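Local atomic coordinates of DNA-binding protein (Silicibacter pomeroyi, PDB entry 3EUS), a protein that probably binds DNA through a helix-turn-helix domain of the XRE/Cro-C1 type and is seen here as a two-subunit assembly. Residues V13-R18 against A77-G82; E35-P40 against M63-G68; Q41-K46 against R52-I57; I57-W62 against D70-I75. All blocks are in the same frame, centred on the assembly; numbering follows the deposited sequence.

Contact 1: residues V13-R18 against A77-G82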
loop_
_atom_site.group_PDB
_atom_site.type_symbol
_atom_site.label_atom_id
_atom_site.label_comp_id
_atom_site.label_asym_id
_atom_site.label_seq_id
_atom_site.Cartn_x
_atom_site.Cartn_y
_atom_site.Cartn_z
ATOM N N VAL A 13 6.896 -9.023 5.795
ATOM C CA VAL A 13 7.549 -8.963 7.101
ATOM C C VAL A 13 8.128 -7.543 7.306
ATOM O O VAL A 13 7.935 -6.901 8.331
ATOM C CB VAL A 13 8.621 -10.069 7.189
ATOM C CG1 VAL A 13 9.682 -9.775 8.248
ATOM C CG2 VAL A 13 7.979 -11.412 7.422
ATOM N N TYR A 14 8.781 -7.028 6.279
ATOM C CA TYR A 14 9.301 -5.629 6.312
ATOM C C TYR A 14 8.192 -4.594 6.476
ATOM O O TYR A 14 8.295 -3.690 7.279
ATOM C CB TYR A 14 10.111 -5.346 5.059
ATOM C CG TYR A 14 10.547 -3.928 4.920
ATOM C CD1 TYR A 14 11.617 -3.435 5.665
ATOM C CD2 TYR A 14 9.910 -3.076 4.057
ATOM C CE1 TYR A 14 12.016 -2.131 5.549
ATOM C CE2 TYR A 14 10.288 -1.780 3.957
ATOM C CZ TYR A 14 11.348 -1.322 4.682
ATOM O OH TYR A 14 11.736 -0.019 4.570
ATOM N N LEU A 15 7.126 -4.704 5.706
ATOM C CA LEU A 15 6.057 -3.739 5.754
ATOM C C LEU A 15 5.520 -3.717 7.186
ATOM O O LEU A 15 5.326 -2.655 7.793
ATOM C CB LEU A 15 4.951 -4.124 4.789
ATOM C CG LEU A 15 3.660 -3.333 4.908
ATOM C CD1 LEU A 15 3.880 -1.784 4.765
ATOM C CD2 LEU A 15 2.636 -3.829 3.857
ATOM N N CYS A 16 5.376 -4.910 7.755
ATOM C CA CYS A 16 4.780 -5.011 9.063
ATOM C C CYS A 16 5.669 -4.387 10.086
ATOM O O CYS A 16 5.164 -3.742 11.004
ATOM C CB CYS A 16 4.457 -6.440 9.392
ATOM S SG CYS A 16 2.912 -6.852 8.497
ATOM N N GLN A 17 6.976 -4.591 9.945
ATOM C CA GLN A 17 7.928 -3.954 10.823
ATOM C C GLN A 17 7.772 -2.427 10.759
ATOM O O GLN A 17 7.790 -1.731 11.784
ATOM C CB GLN A 17 9.376 -4.422 10.439
ATOM C CG GLN A 17 10.471 -3.657 11.053
ATOM C CD GLN A 17 10.440 -3.622 12.550
ATOM O OE1 GLN A 17 10.966 -2.664 13.173
ATOM N NE2 GLN A 17 9.896 -4.674 13.164
ATOM N N ARG A 18 7.704 -1.896 9.556
ATOM C CA ARG A 18 7.544 -0.433 9.374
ATOM C C ARG A 18 6.214 0.073 9.895
ATOM O O ARG A 18 6.179 1.184 10.447
ATOM C CB ARG A 18 7.688 0.002 7.907
ATOM C CG ARG A 18 9.029 -0.211 7.284
ATOM C CD ARG A 18 10.213 0.376 8.153
ATOM N NE ARG A 18 10.095 1.835 8.222
ATOM C CZ ARG A 18 10.742 2.699 7.426
ATOM N NH1 ARG A 18 11.527 2.270 6.450
ATOM N NH2 ARG A 18 10.620 4.005 7.634
ATOM N N ALA A 77 9.469 2.312 -1.777
ATOM C CA ALA A 77 10.630 2.061 -2.623
ATOM C C ALA A 77 11.424 0.848 -2.141
ATOM O O ALA A 77 11.958 0.098 -2.956
ATOM C CB ALA A 77 11.581 3.320 -2.664
ATOM N N THR A 78 11.556 0.716 -0.817
ATOM C CA THR A 78 12.322 -0.416 -0.236
ATOM C C THR A 78 11.609 -1.727 -0.552
ATOM O O THR A 78 12.257 -2.731 -0.983
ATOM C CB THR A 78 12.571 -0.199 1.285
ATOM O OG1 THR A 78 13.261 1.036 1.460
ATOM C CG2 THR A 78 13.467 -1.291 1.882
ATOM N N ILE A 79 10.281 -1.733 -0.382
ATOM C CA ILE A 79 9.490 -2.911 -0.759
ATOM C C ILE A 79 9.711 -3.230 -2.226
ATOM O O ILE A 79 9.999 -4.411 -2.546
ATOM C CB ILE A 79 7.991 -2.769 -0.441
ATOM C CG1 ILE A 79 7.755 -2.770 1.086
ATOM C CG2 ILE A 79 7.196 -3.887 -1.152
ATOM C CD1 ILE A 79 6.509 -2.161 1.459
ATOM N N ALA A 80 9.669 -2.203 -3.102
ATOM C CA ALA A 80 9.743 -2.361 -4.567
ATOM C C ALA A 80 11.045 -2.992 -5.059
ATOM O O ALA A 80 11.036 -3.823 -5.986
ATOM C CB ALA A 80 9.462 -1.003 -5.333
ATOM N N GLU A 81 12.138 -2.614 -4.421
ATOM C CA GLU A 81 13.457 -3.034 -4.822
ATOM C C GLU A 81 13.783 -4.494 -4.421
ATOM O O GLU A 81 14.718 -5.068 -4.925
ATOM C CB GLU A 81 14.443 -2.084 -4.195
ATOM C CG GLU A 81 15.788 -1.974 -4.856
ATOM C CD GLU A 81 16.128 -0.517 -5.170
ATOM O OE1 GLU A 81 15.646 0.393 -4.454
ATOM O OE2 GLU A 81 16.823 -0.319 -6.162
ATOM N N GLY A 82 13.013 -5.089 -3.526
ATOM C CA GLY A 82 13.315 -6.446 -3.077
ATOM C C GLY A 82 14.519 -6.487 -2.148
ATOM O O GLY A 82 15.158 -7.536 -1.978
#
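Y14 and I79 meet in a buried, apolar contact between two antiparallel helices, helix 10-25 near the start of the chain and helix 72-81 near its end. The axes of the short segments run at 168° to each other and come within 10.5 Å, with L15 and I79 as the nearest pair of CA atoms. No hydrogen bond runs between the two segments. Y14 carries the contact: with CG anti to the backbone N (chi1 173°) its ring reaches across to the other helix and touches two residues. Y14 CD2 lies 3.7 Å from I79 CG1, which comes in at the ring edge, close to the ring plane. Further out, the phenol end crosses T78 at about a right angle, Y14 OH standing 3.4 Å from T78 CB and Y14 CZ 3.5 Å from T78 CG2. I79 also sends CD1 to 4.2 Å from L15 CB, and both side chains pack on the second subunit, L15 on I57 and I79 on A60 of that chain. On its own helix the ring has R18 CG over one face, and R18 NH1 donates to Y14 OH at 3.0 Å, the acceptor tilted from the guanidinium plane. A leucine in place of Y14 would probably take the phenol end away from T78 and leave R18 NH1 without this acceptor. The T78 hydroxyl bonds to E74 O in its own helix. Apolar packing thus joins the segments, while the R18 guanidinium at its margin links Y14 through NH1 to E74 through a salt bridge at NH2.

Contact 2: residues E35-P40 against M63-G68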
loop_
_atom_site.group_PDB
_atom_site.type_symbol
_atom_site.label_atom_id
_atom_site.label_comp_id
_atom_site.label_asym_id
_atom_site.label_seq_id
_atom_site.Cartn_x
_atom_site.Cartn_y
_atom_site.Cartn_z
ATOM N N GLU A 35 -8.015 3.496 17.749
ATOM C CA GLU A 35 -9.035 4.517 18.068
ATOM C C GLU A 35 -8.961 5.605 16.985
ATOM O O GLU A 35 -9.995 6.032 16.418
ATOM C CB GLU A 35 -8.764 5.140 19.455
ATOM C CG GLU A 35 -9.371 4.414 20.645
ATOM C CD GLU A 35 -10.866 4.596 20.815
ATOM O OE1 GLU A 35 -11.384 5.741 20.842
ATOM O OE2 GLU A 35 -11.539 3.559 20.974
ATOM N N ARG A 36 -7.738 5.994 16.625
ATOM C CA ARG A 36 -7.545 7.020 15.594
ATOM C C ARG A 36 -8.015 6.558 14.225
ATOM O O ARG A 36 -8.410 7.393 13.408
ATOM C CB ARG A 36 -6.108 7.477 15.475
ATOM C CG ARG A 36 -5.571 8.218 16.669
ATOM C CD ARG A 36 -4.127 8.604 16.398
ATOM N NE ARG A 36 -3.603 9.438 17.464
ATOM C CZ ARG A 36 -2.451 10.101 17.402
ATOM N NH1 ARG A 36 -1.666 10.029 16.323
ATOM N NH2 ARG A 36 -2.086 10.865 18.426
ATOM N N LEU A 37 -8.007 5.239 14.000
ATOM C CA LEU A 37 -8.437 4.681 12.738
ATOM C C LEU A 37 -9.893 4.229 12.777
ATOM O O LEU A 37 -10.343 3.681 11.766
ATOM C CB LEU A 37 -7.567 3.488 12.369
ATOM C CG LEU A 37 -6.102 3.792 12.132
ATOM C CD1 LEU A 37 -5.338 2.431 11.902
ATOM C CD2 LEU A 37 -5.950 4.751 10.965
ATOM N N ASP A 38 -10.594 4.476 13.897
ATOM C CA ASP A 38 -11.968 4.038 14.126
ATOM C C ASP A 38 -12.133 2.507 13.919
ATOM O O ASP A 38 -13.129 2.010 13.327
ATOM C CB ASP A 38 -12.929 4.855 13.265
ATOM C CG ASP A 38 -14.364 4.809 13.770
ATOM O OD1 ASP A 38 -14.599 4.788 15.000
ATOM O OD2 ASP A 38 -15.263 4.787 12.892
ATOM N N LYS A 39 -11.150 1.800 14.465
ATOM C CA LYS A 39 -11.014 0.354 14.395
ATOM C C LYS A 39 -10.919 -0.214 15.767
ATOM O O LYS A 39 -10.550 0.497 16.732
ATOM C CB LYS A 39 -9.736 -0.007 13.636
ATOM C CG LYS A 39 -9.810 0.289 12.169
ATOM C CD LYS A 39 -10.710 -0.690 11.468
ATOM C CE LYS A 39 -10.561 -0.623 9.958
ATOM N NZ LYS A 39 -10.997 -1.894 9.283
ATOM N N PRO A 40 -11.205 -1.542 15.887
ATOM C CA PRO A 40 -10.978 -2.242 17.132
ATOM C C PRO A 40 -9.484 -2.503 17.310
ATOM O O PRO A 40 -8.791 -2.562 16.321
ATOM C CB PRO A 40 -11.722 -3.568 16.944
ATOM C CG PRO A 40 -11.829 -3.765 15.455
ATOM C CD PRO A 40 -11.726 -2.414 14.813
ATOM N N MET A 63 -0.578 5.357 8.151
ATOM C CA MET A 63 0.621 6.170 8.159
ATOM C C MET A 63 0.316 7.612 8.540
ATOM O O MET A 63 1.055 8.210 9.272
ATOM C CB MET A 63 1.372 6.057 6.811
ATOM C CG MET A 63 1.960 4.635 6.598
ATOM S SD MET A 63 3.060 3.936 7.864
ATOM C CE MET A 63 4.405 5.133 7.887
ATOM N N ALA A 64 -0.797 8.155 8.062
ATOM C CA ALA A 64 -1.232 9.476 8.475
ATOM C C ALA A 64 -1.551 9.570 9.946
ATOM O O ALA A 64 -1.231 10.594 10.580
ATOM C CB ALA A 64 -2.521 9.931 7.653
ATOM N N ALA A 65 -2.180 8.552 10.486
ATOM C CA ALA A 65 -2.507 8.519 11.936
ATOM C C ALA A 65 -1.254 8.426 12.795
ATOM O O ALA A 65 -1.273 8.845 13.947
ATOM C CB ALA A 65 -3.480 7.351 12.278
ATOM N N CYS A 66 -0.175 7.907 12.219
ATOM C CA CYS A 66 1.124 7.812 12.899
ATOM C C CYS A 66 2.007 8.971 12.549
ATOM O O CYS A 66 3.153 8.966 12.944
ATOM C CB CYS A 66 1.835 6.526 12.514
ATOM S SG CYS A 66 1.010 4.958 13.060
ATOM N N GLU A 67 1.485 9.973 11.848
ATOM C CA GLU A 67 2.278 11.145 11.404
ATOM C C GLU A 67 3.552 10.672 10.697
ATOM O O GLU A 67 4.662 11.088 11.008
ATOM C CB GLU A 67 2.596 12.059 12.599
ATOM C CG GLU A 67 1.380 12.314 13.439
ATOM C CD GLU A 67 1.673 13.324 14.515
ATOM O OE1 GLU A 67 2.341 12.974 15.525
ATOM O OE2 GLU A 67 1.273 14.483 14.319
ATOM N N GLY A 68 3.386 9.743 9.771
ATOM C CA GLY A 68 4.533 9.170 9.089
ATOM C C GLY A 68 4.345 9.177 7.607
ATOM O O GLY A 68 4.943 8.355 6.908
#
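R36 and A65 join the ends of two helices of the helix-turn-helix domain: helix 30-36, the helix before the turn that leads to helix 41-48, and helix 56-65. This is a surface contact of 160 Å² in total, with the CA atoms of R36 and A65 6.4 Å apart. Both helices end in Schellman motifs, with D38 and E67 taking positive phi; in the second, G68 N bonds back to M63 O and E67 N to A64 O.

The apolar part centres on the methyl of A65, which points at the other segment. L37 CD2 reaches it at 3.8 Å, and R36 CB lies alongside at 4.1 Å from A65 CB. L33 of helix 30-36 touches the same alanine.

The polar part is one hydrogen bond from a side chain to a helix end. The R36 chain is fully stretched, which carries the guanidinium past A65 CB to the carbonyl of the last helical residue. E67 OE1 is 5.0 Å from R36 NH1, an opposite charge nearby but not in contact. At the bond itself, R36 NH1 gives its N-H to A65 O at 2.7 Å: the oxygen lies in the guanidinium plane, the donor sits almost straight out from the C=O at 170°, and the N-H...O angle is a bent 140°.

Contact 3: residues Q41-K46 against R52-I57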
loop_
_atom_site.group_PDB
_atom_site.type_symbol
_atom_site.label_atom_id
_atom_site.label_comp_id
_atom_site.label_asym_id
_atom_site.label_seq_id
_atom_site.Cartn_x
_atom_site.Cartn_y
_atom_site.Cartn_z
ATOM N N GLN A 41 -9.012 -2.627 18.541
ATOM C CA GLN A 41 -7.587 -2.872 18.789
ATOM C C GLN A 41 -7.045 -4.065 17.992
ATOM O O GLN A 41 -5.882 -4.055 17.526
ATOM C CB GLN A 41 -7.358 -3.039 20.281
ATOM C CG GLN A 41 -5.965 -3.436 20.708
ATOM C CD GLN A 41 -5.820 -3.660 22.215
ATOM O OE1 GLN A 41 -6.473 -3.002 23.038
ATOM N NE2 GLN A 41 -4.949 -4.594 22.580
ATOM N N SER A 42 -7.888 -5.091 17.854
ATOM C CA SER A 42 -7.558 -6.324 17.109
ATOM C C SER A 42 -7.141 -6.081 15.668
ATOM O O SER A 42 -6.318 -6.817 15.135
ATOM C CB SER A 42 -8.733 -7.328 17.165
ATOM O OG SER A 42 -9.847 -6.903 16.385
ATOM N N PHE A 43 -7.651 -5.018 15.046
ATOM C CA PHE A 43 -7.219 -4.657 13.709
ATOM C C PHE A 43 -5.736 -4.346 13.639
ATOM O O PHE A 43 -5.028 -4.916 12.797
ATOM C CB PHE A 43 -8.049 -3.469 13.164
ATOM C CG PHE A 43 -7.536 -2.907 11.861
ATOM C CD1 PHE A 43 -7.848 -3.513 10.657
ATOM C CD2 PHE A 43 -6.773 -1.758 11.838
ATOM C CE1 PHE A 43 -7.403 -2.981 9.455
ATOM C CE2 PHE A 43 -6.319 -1.207 10.618
ATOM C CZ PHE A 43 -6.607 -1.819 9.434
ATOM N N VAL A 44 -5.277 -3.487 14.549
ATOM C CA VAL A 44 -3.879 -3.115 14.644
ATOM C C VAL A 44 -3.011 -4.335 14.997
ATOM O O VAL A 44 -2.016 -4.579 14.312
ATOM C CB VAL A 44 -3.660 -1.970 15.614
ATOM C CG1 VAL A 44 -2.121 -1.665 15.831
ATOM C CG2 VAL A 44 -4.389 -0.714 15.072
ATOM N N ALA A 45 -3.401 -5.085 16.016
ATOM C CA ALA A 45 -2.623 -6.291 16.390
ATOM C C ALA A 45 -2.515 -7.263 15.213
ATOM O O ALA A 45 -1.422 -7.802 14.927
ATOM C CB ALA A 45 -3.239 -7.007 17.602
ATOM N N LYS A 46 -3.626 -7.498 14.540
ATOM C CA LYS A 46 -3.652 -8.447 13.450
ATOM C C LYS A 46 -2.835 -7.997 12.259
ATOM O O LYS A 46 -2.096 -8.801 11.662
ATOM C CB LYS A 46 -5.069 -8.793 13.023
ATOM C CG LYS A 46 -5.748 -9.735 13.990
ATOM C CD LYS A 46 -7.226 -9.932 13.639
ATOM C CE LYS A 46 -7.845 -11.054 14.460
ATOM N NZ LYS A 46 -9.109 -11.539 13.882
ATOM N N ARG A 52 -3.838 -10.045 9.342
ATOM C CA ARG A 52 -4.741 -9.346 8.419
ATOM C C ARG A 52 -3.959 -8.575 7.379
ATOM O O ARG A 52 -2.955 -7.942 7.674
ATOM C CB ARG A 52 -5.654 -8.391 9.178
ATOM C CG ARG A 52 -6.741 -7.782 8.247
ATOM C CD ARG A 52 -7.484 -6.723 8.926
ATOM N NE ARG A 52 -8.545 -6.119 8.101
ATOM C CZ ARG A 52 -8.369 -5.274 7.072
ATOM N NH1 ARG A 52 -7.159 -4.934 6.599
ATOM N NH2 ARG A 52 -9.453 -4.760 6.478
ATOM N N ARG A 53 -4.444 -8.638 6.145
ATOM C CA ARG A 53 -3.876 -7.943 5.019
ATOM C C ARG A 53 -4.242 -6.431 5.052
ATOM O O ARG A 53 -5.274 -6.058 5.610
ATOM C CB ARG A 53 -4.439 -8.604 3.771
ATOM C CG ARG A 53 -3.694 -8.347 2.467
ATOM C CD ARG A 53 -4.656 -8.459 1.230
ATOM N NE ARG A 53 -5.716 -7.433 1.310
ATOM C CZ ARG A 53 -6.208 -6.703 0.303
ATOM N NH1 ARG A 53 -5.800 -6.855 -0.960
ATOM N NH2 ARG A 53 -7.156 -5.815 0.582
ATOM N N LEU A 54 -3.375 -5.576 4.503
ATOM C CA LEU A 54 -3.641 -4.113 4.453
ATOM C C LEU A 54 -3.765 -3.655 3.011
ATOM O O LEU A 54 -2.885 -3.902 2.211
ATOM C CB LEU A 54 -2.504 -3.358 5.167
ATOM C CG LEU A 54 -2.824 -2.064 5.888
ATOM C CD1 LEU A 54 -3.710 -2.298 7.101
ATOM C CD2 LEU A 54 -1.566 -1.306 6.286
ATOM N N ASP A 55 -4.844 -2.970 2.628
ATOM C CA ASP A 55 -4.864 -2.373 1.312
ATOM C C ASP A 55 -4.180 -0.980 1.328
ATOM O O ASP A 55 -3.718 -0.527 2.385
ATOM C CB ASP A 55 -6.275 -2.370 0.653
ATOM C CG ASP A 55 -7.227 -1.314 1.203
ATOM O OD1 ASP A 55 -6.802 -0.292 1.792
ATOM O OD2 ASP A 55 -8.473 -1.496 1.020
ATOM N N VAL A 56 -4.050 -0.346 0.163
ATOM C CA VAL A 56 -3.339 0.933 0.048
ATOM C C VAL A 56 -4.039 2.050 0.829
ATOM O O VAL A 56 -3.381 2.910 1.411
ATOM C CB VAL A 56 -3.134 1.368 -1.436
ATOM C CG1 VAL A 56 -2.512 2.831 -1.519
ATOM C CG2 VAL A 56 -2.236 0.355 -2.088
ATOM N N ILE A 57 -5.378 2.055 0.820
ATOM C CA ILE A 57 -6.131 3.124 1.425
ATOM C C ILE A 57 -5.955 2.991 2.958
ATOM O O ILE A 57 -5.720 4.012 3.657
ATOM C CB ILE A 57 -7.632 3.078 1.033
ATOM C CG1 ILE A 57 -7.902 3.506 -0.424
ATOM C CG2 ILE A 57 -8.416 3.974 1.942
ATOM C CD1 ILE A 57 -6.774 3.551 -1.316
#
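F43 and R52 form the close part of this contact, between helix 41-48, second of the helix-turn-helix pair and probably the recognition helix as in the XRE/Cro family, and the connection leading into helix 56-65. R52 turns its CG opposite the backbone N (chi1 -172°), and its straight aliphatic chain runs past the edge of the F43 ring. There F43 CE1 sits over one face of the guanidinium, toward its rim, 3.4 Å from R52 CZ. Ring and guanidinium planes are 69° apart, so the ring edge meets the guanidinium face. Deeper in, F43 CZ packs at 3.8 Å on L54 CD1, the two side chains crossing at about a right angle; L54 also touches F59.

Toward solvent the contact is looser. K46 CB lies 3.9 Å from R52 CB, but the rest of the lysine, extended beyond CG, leads away from the segment 52-57. The backbones are linked by one hydrogen bond, R52 N to K46 O at 3.2 Å, bent (137°) and with its donor well above the carbonyl plane.

R52 NH2 makes a salt bridge with E58 of helix 56-65, and F43 has K39 as a cation-pi partner. An alanine at R52 would probably strip the F43 edge of its cover and leave E58 without its cationic mate. The guanidinium thus combines van der Waals contact through its face with charge pairing through NH2.

Contact 4: residues I57-W62 against D70-I75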
loop_
_atom_site.group_PDB
_atom_site.type_symbol
_atom_site.label_atom_id
_atom_site.label_comp_id
_atom_site.label_asym_id
_atom_site.label_seq_id
_atom_site.Cartn_x
_atom_site.Cartn_y
_atom_site.Cartn_z
ATOM N N ILE A 57 -5.378 2.055 0.820
ATOM C CA ILE A 57 -6.131 3.124 1.425
ATOM C C ILE A 57 -5.955 2.991 2.958
ATOM O O ILE A 57 -5.720 4.012 3.657
ATOM C CB ILE A 57 -7.632 3.078 1.033
ATOM C CG1 ILE A 57 -7.902 3.506 -0.424
ATOM C CG2 ILE A 57 -8.416 3.974 1.942
ATOM C CD1 ILE A 57 -6.774 3.551 -1.316
ATOM N N GLU A 58 -6.017 1.751 3.460
ATOM C CA GLU A 58 -5.822 1.472 4.902
ATOM C C GLU A 58 -4.368 1.887 5.269
ATOM O O GLU A 58 -4.140 2.466 6.322
ATOM C CB GLU A 58 -6.086 0.005 5.213
ATOM C CG GLU A 58 -7.541 -0.402 5.022
ATOM C CD GLU A 58 -7.793 -1.913 5.031
ATOM O OE1 GLU A 58 -6.883 -2.677 4.756
ATOM O OE2 GLU A 58 -8.917 -2.347 5.379
ATOM N N PHE A 59 -3.391 1.592 4.404
ATOM C CA PHE A 59 -2.012 1.996 4.644
ATOM C C PHE A 59 -1.893 3.502 4.755
ATOM O O PHE A 59 -1.196 4.024 5.637
ATOM C CB PHE A 59 -1.137 1.410 3.518
ATOM C CG PHE A 59 0.247 1.903 3.480
ATOM C CD1 PHE A 59 1.170 1.489 4.436
ATOM C CD2 PHE A 59 0.720 2.674 2.401
ATOM C CE1 PHE A 59 2.462 1.878 4.372
ATOM C CE2 PHE A 59 2.087 3.119 2.366
ATOM C CZ PHE A 59 2.947 2.713 3.366
ATOM N N ALA A 60 -2.460 4.225 3.794
ATOM C CA ALA A 60 -2.447 5.679 3.835
ATOM C C ALA A 60 -2.993 6.175 5.165
ATOM O O ALA A 60 -2.401 7.072 5.793
ATOM C CB ALA A 60 -3.256 6.268 2.578
ATOM N N LYS A 61 -4.140 5.643 5.604
ATOM C CA LYS A 61 -4.738 6.142 6.816
ATOM C C LYS A 61 -3.870 5.827 8.058
ATOM O O LYS A 61 -3.761 6.627 8.984
ATOM C CB LYS A 61 -6.140 5.566 6.972
ATOM C CG LYS A 61 -7.194 6.134 5.921
ATOM C CD LYS A 61 -8.482 5.342 6.017
ATOM C CE LYS A 61 -9.594 5.873 5.063
ATOM N NZ LYS A 61 -10.931 5.185 5.215
ATOM N N TRP A 62 -3.326 4.644 8.085
ATOM C CA TRP A 62 -2.436 4.175 9.215
ATOM C C TRP A 62 -1.233 5.121 9.290
ATOM O O TRP A 62 -0.870 5.619 10.348
ATOM C CB TRP A 62 -1.941 2.767 8.899
ATOM C CG TRP A 62 -1.087 2.070 9.942
ATOM C CD1 TRP A 62 0.190 2.382 10.308
ATOM C CD2 TRP A 62 -1.401 0.848 10.603
ATOM N NE1 TRP A 62 0.673 1.455 11.209
ATOM C CE2 TRP A 62 -0.285 0.506 11.416
ATOM C CE3 TRP A 62 -2.518 0.025 10.625
ATOM C CZ2 TRP A 62 -0.279 -0.615 12.235
ATOM C CZ3 TRP A 62 -2.492 -1.099 11.404
ATOM C CH2 TRP A 62 -1.366 -1.409 12.212
ATOM N N ASP A 70 5.700 11.244 5.777
ATOM C CA ASP A 70 7.086 11.538 5.301
ATOM C C ASP A 70 7.982 10.322 4.939
ATOM O O ASP A 70 8.893 10.477 4.085
ATOM C CB ASP A 70 7.831 12.457 6.262
ATOM C CG ASP A 70 8.019 11.861 7.652
ATOM O OD1 ASP A 70 7.318 10.885 8.028
ATOM O OD2 ASP A 70 8.866 12.404 8.406
ATOM N N VAL A 71 7.741 9.174 5.556
ATOM C CA VAL A 71 8.512 7.956 5.273
ATOM C C VAL A 71 7.806 6.961 4.344
ATOM O O VAL A 71 8.365 5.899 4.013
ATOM C CB VAL A 71 9.003 7.243 6.563
ATOM C CG1 VAL A 71 9.933 8.170 7.347
ATOM C CG2 VAL A 71 7.836 6.706 7.422
ATOM N N VAL A 72 6.645 7.353 3.837
ATOM C CA VAL A 72 5.892 6.516 2.894
ATOM C C VAL A 72 6.778 6.171 1.659
ATOM O O VAL A 72 6.870 5.016 1.253
ATOM C CB VAL A 72 4.531 7.174 2.509
ATOM C CG1 VAL A 72 3.911 6.524 1.255
ATOM C CG2 VAL A 72 3.444 7.009 3.719
ATOM N N SER A 73 7.426 7.190 1.070
ATOM C CA SER A 73 8.187 6.966 -0.162
ATOM C C SER A 73 9.301 5.919 0.085
ATOM O O SER A 73 9.531 5.030 -0.720
ATOM C CB SER A 73 8.736 8.302 -0.691
ATOM O OG SER A 73 9.491 8.058 -1.811
ATOM N N GLU A 74 9.990 6.041 1.205
ATOM C CA GLU A 74 11.057 5.119 1.578
ATOM C C GLU A 74 10.544 3.689 1.762
ATOM O O GLU A 74 11.160 2.781 1.269
ATOM C CB GLU A 74 11.662 5.592 2.861
ATOM C CG GLU A 74 12.920 4.882 3.407
ATOM C CD GLU A 74 13.260 5.456 4.813
ATOM O OE1 GLU A 74 12.807 4.897 5.856
ATOM O OE2 GLU A 74 13.939 6.499 4.874
ATOM N N ILE A 75 9.461 3.539 2.504
ATOM C CA ILE A 75 8.822 2.207 2.743
ATOM C C ILE A 75 8.489 1.517 1.391
ATOM O O ILE A 75 8.920 0.393 1.123
ATOM C CB ILE A 75 7.593 2.355 3.618
ATOM C CG1 ILE A 75 8.009 2.847 5.038
ATOM C CG2 ILE A 75 6.792 0.997 3.662
ATOM C CD1 ILE A 75 6.857 3.266 5.919
#
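F59 of helix 56-65 packs against V72 and I75 on the first turn of helix 72-81, a small buried contact of 129 Å².

The packing is entirely apolar. A chi1 of 170° swings the phenyl ring away from its own backbone N and out toward the other segment, and its far end does the touching. F59 CE2 is 4.0 Å from V72 CG1, the two side chains lying alongside and running opposite ways. F59 CZ lies 4.2 Å from I75 CG2, three residues further on. Both methyls approach obliquely, and these distances are ordinary van der Waals separations with no sign of crowding.

Polar bonding plays no part across the segments; the backbone bonds of each stay within it, as in W62 N to E58 O at 2.9 Å.

The ring is also met by L15 and L19 of helix 10-25 and by L54 from the connection before helix 56-65, while V56 of the second subunit packs on it too. M63, one turn after F59, touches both V72 and I75. F59 therefore stands where helices 10-25, 56-65 and 72-81 converge beside the subunit interface.

From the N terminus, helix 10-25 opens contact 1, which closes only at helix 72-81 and so spans the other three contacts. Helix 30-36 then opens contact 2, completed at the end of helix 56-65; contact 3, a short loop from helix 41-48 into the start of helix 56-65, lies wholly within it. Contact 4 follows contact 3 in series, sharing I57, and crosses contact 2, since their segments alternate. Helix 56-65 serves contacts 2, 3 and 4, tying the helix-turn-helix part to the C-terminal helix. The R18-E74 salt bridge joins contacts 1 and 4; R52-E58 joins 3 and 4. Contacts 1, 3 and 4 also touch the second subunit.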